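Local coordinates for 1-phosphatidylinositol 4,5-bisphosphate phosphodiesterase (Drosophila melanogaster, PDB 6IRB), which belongs to the phospholipase C-beta family and is seen here as a long, almost wholly helical chain that doubles back into an antiparallel hairpin, at residues A[117-122]-A[191-196]; A[128-133]-A[184-189]; A[139-144]-A[173-178]. The protein carries 2 engineered substitutions. All coordinates share one frame; numbering follows the deposited sequence.

Contact 1 of 3, residues A[117-122]-A[191-196]; sequences AAQIKQ and EKLKLA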
# COMPACT_ATOMS: atom_id res chain seq x y z
N ALA A 117 12.92 -34.10 -3.34
CA ALA A 117 13.41 -35.10 -2.41
C ALA A 117 12.41 -36.25 -2.26
O ALA A 117 12.80 -37.42 -2.23
CB ALA A 117 13.71 -34.45 -1.06
N ALA A 118 11.12 -35.92 -2.18
CA ALA A 118 10.10 -36.96 -2.06
C ALA A 118 10.15 -37.93 -3.24
O ALA A 118 9.90 -39.12 -3.07
CB ALA A 118 8.72 -36.33 -1.94
N GLN A 119 10.47 -37.44 -4.44
CA GLN A 119 10.57 -38.34 -5.59
C GLN A 119 11.80 -39.24 -5.46
O GLN A 119 11.72 -40.45 -5.70
CB GLN A 119 10.63 -37.56 -6.91
CG GLN A 119 9.33 -36.91 -7.37
CD GLN A 119 9.56 -35.80 -8.39
OE1 GLN A 119 10.63 -35.69 -8.99
NE2 GLN A 119 8.51 -35.03 -8.65
N ILE A 120 12.95 -38.64 -5.15
CA ILE A 120 14.17 -39.39 -4.85
C ILE A 120 13.90 -40.53 -3.87
O ILE A 120 14.23 -41.69 -4.14
CB ILE A 120 15.26 -38.43 -4.33
CG1 ILE A 120 15.64 -37.42 -5.42
CG2 ILE A 120 16.49 -39.20 -3.91
CD1 ILE A 120 16.45 -38.00 -6.58
N LYS A 121 13.26 -40.24 -2.74
CA LYS A 121 13.05 -41.32 -1.78
C LYS A 121 12.06 -42.33 -2.32
O LYS A 121 12.18 -43.52 -2.03
CB LYS A 121 12.57 -40.77 -0.44
CG LYS A 121 12.29 -41.85 0.59
CD LYS A 121 13.00 -41.58 1.90
CE LYS A 121 12.58 -42.59 2.97
NZ LYS A 121 11.09 -42.73 3.08
N GLN A 122 11.09 -41.89 -3.12
CA GLN A 122 10.16 -42.82 -3.72
C GLN A 122 10.89 -43.77 -4.66
O GLN A 122 10.57 -44.96 -4.73
CB GLN A 122 9.08 -42.05 -4.47
CG GLN A 122 7.83 -41.80 -3.66
CD GLN A 122 6.72 -41.18 -4.47
OE1 GLN A 122 6.79 -41.12 -5.70
NE2 GLN A 122 5.69 -40.69 -3.78
N GLU A 191 20.06 -41.45 -12.04
CA GLU A 191 20.65 -40.27 -12.67
C GLU A 191 19.58 -39.46 -13.37
O GLU A 191 19.45 -38.25 -13.14
CB GLU A 191 21.77 -40.67 -13.63
CG GLU A 191 22.82 -39.58 -13.70
CD GLU A 191 24.09 -40.02 -14.40
OE1 GLU A 191 24.03 -40.30 -15.62
OE2 GLU A 191 25.15 -40.06 -13.73
N LYS A 192 18.80 -40.10 -14.24
CA LYS A 192 17.78 -39.38 -14.98
C LYS A 192 16.86 -38.63 -14.02
O LYS A 192 16.55 -37.45 -14.24
CB LYS A 192 17.00 -40.37 -15.87
CG LYS A 192 15.56 -39.97 -16.27
CD LYS A 192 15.34 -38.52 -16.74
CE LYS A 192 13.95 -38.04 -16.28
NZ LYS A 192 13.55 -36.74 -16.87
N LEU A 193 16.46 -39.27 -12.92
CA LEU A 193 15.72 -38.57 -11.87
C LEU A 193 16.46 -37.31 -11.40
O LEU A 193 15.90 -36.21 -11.45
CB LEU A 193 15.42 -39.50 -10.69
CG LEU A 193 14.36 -38.90 -9.76
CD1 LEU A 193 13.35 -38.10 -10.54
CD2 LEU A 193 13.62 -39.94 -8.92
N LYS A 194 17.69 -37.47 -10.90
CA LYS A 194 18.39 -36.29 -10.40
C LYS A 194 18.61 -35.22 -11.46
O LYS A 194 18.62 -34.03 -11.13
CB LYS A 194 19.73 -36.66 -9.78
CG LYS A 194 19.64 -37.30 -8.43
CD LYS A 194 20.98 -37.89 -8.05
CE LYS A 194 20.88 -38.65 -6.74
NZ LYS A 194 20.78 -37.70 -5.60
N LEU A 195 18.74 -35.61 -12.73
CA LEU A 195 18.87 -34.60 -13.78
C LEU A 195 17.59 -33.81 -13.98
O LEU A 195 17.65 -32.62 -14.30
CB LEU A 195 19.32 -35.21 -15.10
CG LEU A 195 20.78 -35.67 -15.19
CD1 LEU A 195 21.25 -35.73 -16.65
CD2 LEU A 195 21.68 -34.75 -14.38
N ALA A 196 16.43 -34.45 -13.84
CA ALA A 196 15.20 -33.69 -13.94
C ALA A 196 15.11 -32.67 -12.81
O ALA A 196 14.82 -31.49 -13.04
CB ALA A 196 13.99 -34.63 -13.92
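Ile120 meets Leu193 and Lys194 in the antiparallel helical hairpin of this chain, an arrangement consistent with the coiled-coil C-terminal region of phospholipase C-beta proteins. Helices 117-122 and 191-196 run almost exactly opposite ways, at 176°, with their axes 10.4 Å apart at closest approach. The CA atoms of Ile120 and Leu193, 7.2 Å apart, mark the nearest approach of the backbones. Leu193 has its CG anti to the backbone N (chi1 -165°), which swings the branched end across to the other helix, where CG and the two methyls meet Ile120 and Gln119. The branch carbon CG takes the terminal methyl CD1 of Ile120 at 3.9 Å. CD2 of Leu193 lies against the main chain of Gln119, 3.8 Å from its O. CD1 of Leu193 reaches the amide oxygen OE1 of Gln119 at 4.0 Å. Ile120 sends CG1 out beside its own backbone N (chi1 -63°), and the bend that follows carries CD1 into the interface. There the methyl also touches CG of Lys194 at 3.8 Å, the two side chains crossing at about a right angle, so it is the aliphatic root of the lysine that makes this contact and not its charged tip. Ile120 and Leu193 are an apolar pair; the leucine methyls lie against glutamine oxygens. The polar end of Gln119 is engaged elsewhere: OE1 is hydrogen-bonded to NE2 of His197, one residue beyond the second segment, which ties the two helices together beside the leucine. Ile120 additionally rests on Met190 and His197, so its side chain lies along more than one turn of helix 157-210. Helix 157-210 ends not far beyond this point, while helix 18-150 carries on toward the N-terminus for about a hundred residues.

Contact 2 of 3, residues A[128-133]-A[184-189]; sequences ARDIKD and VKQGRA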
# COMPACT_ATOMS: atom_id res chain seq x y z
N ALA A 128 14.89 -50.62 -3.96
CA ALA A 128 15.28 -51.67 -3.02
C ALA A 128 14.30 -52.84 -3.08
O ALA A 128 14.71 -54.00 -2.99
CB ALA A 128 15.35 -51.11 -1.60
N ARG A 129 13.01 -52.54 -3.24
CA ARG A 129 11.99 -53.58 -3.41
C ARG A 129 12.32 -54.47 -4.59
O ARG A 129 12.23 -55.70 -4.51
CB ARG A 129 10.64 -52.92 -3.63
CG ARG A 129 9.87 -52.66 -2.38
CD ARG A 129 8.77 -51.63 -2.64
NE ARG A 129 8.50 -50.73 -1.52
CZ ARG A 129 8.28 -51.08 -0.25
NH1 ARG A 129 8.28 -52.35 0.13
NH2 ARG A 129 8.04 -50.13 0.65
N ASP A 130 12.68 -53.86 -5.72
CA ASP A 130 13.06 -54.61 -6.90
C ASP A 130 14.12 -55.65 -6.58
O ASP A 130 14.01 -56.82 -6.99
CB ASP A 130 13.56 -53.63 -7.97
CG ASP A 130 12.44 -52.74 -8.48
OD1 ASP A 130 11.28 -53.20 -8.46
OD2 ASP A 130 12.73 -51.59 -8.87
N ILE A 131 15.16 -55.26 -5.84
CA ILE A 131 16.24 -56.18 -5.54
C ILE A 131 15.78 -57.30 -4.62
O ILE A 131 16.10 -58.47 -4.86
CB ILE A 131 17.42 -55.41 -4.93
CG1 ILE A 131 17.70 -54.15 -5.76
CG2 ILE A 131 18.62 -56.32 -4.76
CD1 ILE A 131 19.05 -53.50 -5.49
N LYS A 132 15.01 -57.00 -3.58
CA LYS A 132 14.44 -58.08 -2.78
C LYS A 132 13.62 -58.99 -3.67
O LYS A 132 13.82 -60.21 -3.69
CB LYS A 132 13.59 -57.56 -1.62
CG LYS A 132 13.23 -58.72 -0.70
CD LYS A 132 11.82 -59.25 -0.88
CE LYS A 132 11.73 -60.66 -0.31
NZ LYS A 132 10.44 -61.32 -0.62
N ASP A 133 12.58 -58.43 -4.30
CA ASP A 133 11.77 -59.13 -5.29
C ASP A 133 12.62 -60.03 -6.18
O ASP A 133 12.38 -61.24 -6.28
CB ASP A 133 11.02 -58.10 -6.14
CG ASP A 133 9.92 -57.41 -5.37
OD1 ASP A 133 9.78 -57.67 -4.15
OD2 ASP A 133 9.19 -56.58 -5.97
N VAL A 184 22.34 -51.59 -13.04
CA VAL A 184 22.61 -50.58 -14.04
C VAL A 184 21.37 -49.75 -14.31
O VAL A 184 21.41 -48.52 -14.28
CB VAL A 184 23.13 -51.24 -15.33
CG1 VAL A 184 23.00 -50.30 -16.49
CG2 VAL A 184 24.57 -51.69 -15.15
N LYS A 185 20.24 -50.41 -14.61
CA LYS A 185 19.01 -49.66 -14.84
C LYS A 185 18.70 -48.75 -13.65
O LYS A 185 18.41 -47.56 -13.83
CB LYS A 185 17.86 -50.63 -15.09
CG LYS A 185 16.50 -49.97 -15.01
CD LYS A 185 15.41 -50.96 -15.39
CE LYS A 185 14.00 -50.41 -15.14
NZ LYS A 185 13.75 -50.17 -13.69
N GLN A 186 18.79 -49.29 -12.43
CA GLN A 186 18.59 -48.49 -11.23
C GLN A 186 19.51 -47.29 -11.20
O GLN A 186 19.09 -46.18 -10.85
CB GLN A 186 18.72 -49.36 -9.99
CG GLN A 186 17.53 -50.32 -9.89
CD GLN A 186 17.40 -51.04 -8.57
OE1 GLN A 186 18.16 -50.80 -7.63
NE2 GLN A 186 16.40 -51.91 -8.48
N GLY A 187 20.76 -47.47 -11.60
CA GLY A 187 21.66 -46.33 -11.62
C GLY A 187 21.23 -45.36 -12.70
O GLY A 187 21.22 -44.14 -12.49
N ARG A 188 20.83 -45.88 -13.86
CA ARG A 188 20.34 -45.03 -14.94
C ARG A 188 19.08 -44.30 -14.51
O ARG A 188 18.94 -43.09 -14.73
CB ARG A 188 20.08 -45.88 -16.18
CG ARG A 188 21.13 -45.71 -17.24
CD ARG A 188 22.04 -46.91 -17.25
NE ARG A 188 23.17 -46.71 -18.14
CZ ARG A 188 23.23 -47.16 -19.39
NH1 ARG A 188 22.20 -47.85 -19.89
NH2 ARG A 188 24.30 -46.93 -20.13
N ALA A 189 18.16 -45.03 -13.88
CA ALA A 189 16.92 -44.42 -13.44
C ALA A 189 17.20 -43.29 -12.46
O ALA A 189 16.61 -42.20 -12.56
CB ALA A 189 16.02 -45.47 -12.80
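Segments 128-133 and 184-189 are helical and run in opposite directions, coming nearest at Asp130 and Gln186, whose CA atoms are 9.3 Å apart. That spacing is bridged by one long side chain. Gln186 leaves its helix with CG beside the backbone N (chi1 -70°) and is extended beyond it (chi2 -168°), so the amide is delivered to the surface of the opposing helix, between Asp130 and Ile131. Its two ends meet different things. The nitrogen NE2 lies against the root of the aspartate, 3.4 Å from CB of Asp130. The carboxylate oxygen OD2 of Asp130 is 3.7 Å from NE2 without being hydrogen-bonded to it, and the carboxylate and amide planes are turned 50° from each other. The oxygen OE1 faces the isoleucine instead, 3.6 Å from CD1 of Ile131. The amide nitrogen also lies near the middle of that side chain, with NE2 3.8 Å from CG1 of Ile131, so the flat group meets the hydrocarbon at both of its heteroatoms. What gives the amide its polar anchor is the main chain just before the first segment, where NE2 is hydrogen-bonded to O of His127. Asp130 also touches Ile182, and Ile131 touches Lys179, which places both against helix 157-210 on the side of Gln186 nearer the hairpin turn. The carboxylate has a long, weak ion pair with Arg126 on its own helix, and NZ of Lys185 stands 5.1 Å from OD2 of Asp130, opposite charges that may attract weakly but do not touch. The chemistry is thus that of a buried amide held by a backbone carbonyl, which probably fixes which end faces the isoleucine, while the aspartate packs through its methylene and pairs weakly with Arg126.

Contact 3 of 3, residues A[139-144]-A[173-178]; sequences AKMSAD and KRFMEE
Met141, Arg174 and Phe175 form a surface contact between the two antiparallel arms of the hairpin, well toward the turn that joins helix 18-150 to helix 157-210. The axes of the segments lie 11.9 Å apart at 168°, and at this spacing the contact is made by long or bulky side chains. Met141, modelled as selenomethionine, reaches across with its CG anti to the backbone N (chi1 -164°), stays extended to SE and bends there. Its CE then comes to the edge of the Phe175 ring, in the ring plane, nearest to CE1 at 3.3 Å. The same methyl approaches Arg174, with CE 3.4 Å from NE, while SE lies over one face of the guanidinium. Farther round the phenyl edge, CB of Ser142 stands 4.5 Å from CZ of Phe175. Arg174 forms a salt bridge within its own helix, NE to OE2 of Glu178 at 3.3 Å. Glu178 in turn uses OE1 to hydrogen-bond NE2 of Gln138 on the opposite helix. The selenoether end therefore packs on a ring edge and on a guanidinium whose salt bridge to Glu178 probably limits its movement, so the contact is apolar at the ring and borders a charged pair at the arginine.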
# COMPACT_ATOMS: atom_id res chain seq x y z
N ALA A 139 15.86 -66.89 -5.76
CA ALA A 139 15.78 -67.98 -4.80
C ALA A 139 14.79 -69.04 -5.26
O ALA A 139 15.09 -70.23 -5.22
CB ALA A 139 15.40 -67.43 -3.43
N LYS A 140 13.61 -68.62 -5.75
CA LYS A 140 12.58 -69.59 -6.07
C LYS A 140 13.03 -70.55 -7.16
O LYS A 140 12.79 -71.76 -7.07
CB LYS A 140 11.29 -68.92 -6.51
CG LYS A 140 10.27 -69.94 -7.00
CD LYS A 140 9.29 -70.31 -5.91
CE LYS A 140 8.63 -71.65 -6.18
NZ LYS A 140 7.69 -72.03 -5.08
N MSE A 141 13.67 -70.03 -8.19
CA MSE A 141 14.24 -70.92 -9.17
C MSE A 141 15.20 -71.90 -8.54
O MSE A 141 15.20 -73.07 -8.91
CB MSE A 141 14.90 -70.15 -10.28
CG MSE A 141 15.13 -71.05 -11.44
SE MSE A 141 16.00 -70.12 -12.86
CE MSE A 141 16.44 -68.48 -11.90
N SER A 142 16.05 -71.43 -7.63
CA SER A 142 17.09 -72.30 -7.10
C SER A 142 16.48 -73.55 -6.50
O SER A 142 16.96 -74.67 -6.73
CB SER A 142 17.93 -71.56 -6.05
OG SER A 142 18.37 -72.47 -5.05
N ALA A 143 15.43 -73.38 -5.69
CA ALA A 143 14.58 -74.51 -5.34
C ALA A 143 14.06 -75.23 -6.58
O ALA A 143 14.28 -76.43 -6.77
CB ALA A 143 13.41 -74.04 -4.48
N ASP A 144 13.40 -74.47 -7.47
CA ASP A 144 12.74 -75.06 -8.64
C ASP A 144 13.71 -75.85 -9.51
O ASP A 144 13.34 -76.87 -10.11
CB ASP A 144 12.03 -73.96 -9.41
CG ASP A 144 10.82 -73.43 -8.65
OD1 ASP A 144 10.64 -73.85 -7.47
OD2 ASP A 144 10.07 -72.60 -9.20
N LYS A 173 25.81 -67.86 -12.62
CA LYS A 173 26.13 -66.93 -13.70
C LYS A 173 24.93 -66.05 -14.03
O LYS A 173 25.02 -64.82 -14.05
CB LYS A 173 26.55 -67.69 -14.97
CG LYS A 173 28.05 -67.86 -15.20
CD LYS A 173 28.30 -68.41 -16.61
CE LYS A 173 29.68 -69.05 -16.78
NZ LYS A 173 30.67 -68.04 -17.23
N ARG A 174 23.77 -66.69 -14.25
CA ARG A 174 22.56 -65.95 -14.60
C ARG A 174 22.18 -65.01 -13.47
O ARG A 174 21.79 -63.86 -13.71
CB ARG A 174 21.46 -66.95 -14.98
CG ARG A 174 20.05 -66.41 -15.12
CD ARG A 174 19.02 -67.53 -14.87
NE ARG A 174 17.64 -67.05 -14.80
CZ ARG A 174 16.78 -67.06 -15.82
NH1 ARG A 174 17.16 -67.52 -17.00
NH2 ARG A 174 15.54 -66.60 -15.65
N PHE A 175 22.25 -65.49 -12.22
CA PHE A 175 21.93 -64.66 -11.07
C PHE A 175 22.81 -63.43 -11.02
O PHE A 175 22.35 -62.34 -10.67
CB PHE A 175 22.14 -65.44 -9.77
CG PHE A 175 21.18 -66.58 -9.57
CD1 PHE A 175 20.11 -66.77 -10.43
CD2 PHE A 175 21.35 -67.45 -8.51
CE1 PHE A 175 19.23 -67.81 -10.23
CE2 PHE A 175 20.47 -68.50 -8.31
CZ PHE A 175 19.41 -68.68 -9.17
N MSE A 176 24.08 -63.58 -11.35
CA MSE A 176 25.00 -62.46 -11.35
C MSE A 176 24.75 -61.50 -12.50
O MSE A 176 24.83 -60.29 -12.31
CB MSE A 176 26.42 -62.98 -11.34
CG MSE A 176 26.82 -63.36 -9.92
SE MSE A 176 28.16 -64.75 -9.80
CE MSE A 176 29.63 -63.71 -9.05
N GLU A 177 24.50 -62.02 -13.70
CA GLU A 177 24.19 -61.13 -14.82
C GLU A 177 22.90 -60.35 -14.54
O GLU A 177 22.83 -59.14 -14.76
CB GLU A 177 24.09 -61.92 -16.12
CG GLU A 177 25.31 -62.78 -16.44
CD GLU A 177 26.65 -62.14 -16.06
OE1 GLU A 177 27.32 -61.57 -16.94
OE2 GLU A 177 27.04 -62.25 -14.88
N GLU A 178 21.86 -61.06 -14.08
CA GLU A 178 20.64 -60.39 -13.62
C GLU A 178 20.95 -59.25 -12.66
O GLU A 178 20.40 -58.15 -12.77
CB GLU A 178 19.70 -61.41 -12.97
CG GLU A 178 18.81 -62.17 -13.95
CD GLU A 178 17.99 -63.27 -13.28
OE1 GLU A 178 18.17 -63.50 -12.07
OE2 GLU A 178 17.14 -63.89 -13.97

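Overall arrangement
All three contacts join the same two elements, helix 18-150 and helix 157-210, and mark successive positions along one antiparallel pairing. Moving toward the hairpin turn, the centres of contacts 1 and 2 are about 14 Å apart and those of contacts 2 and 3 about 16 Å apart. Each contact encloses the next along the sequence. Contacts 1 and 3 lie at the surface, while contact 2 is partly buried. Their chemistry differs: aliphatic side chains touch beside a glutamine in contact 1, a buried amide anchored to main chain occupies contact 2, and contact 3 combines a selenomethionine, a ring edge and a paired arginine.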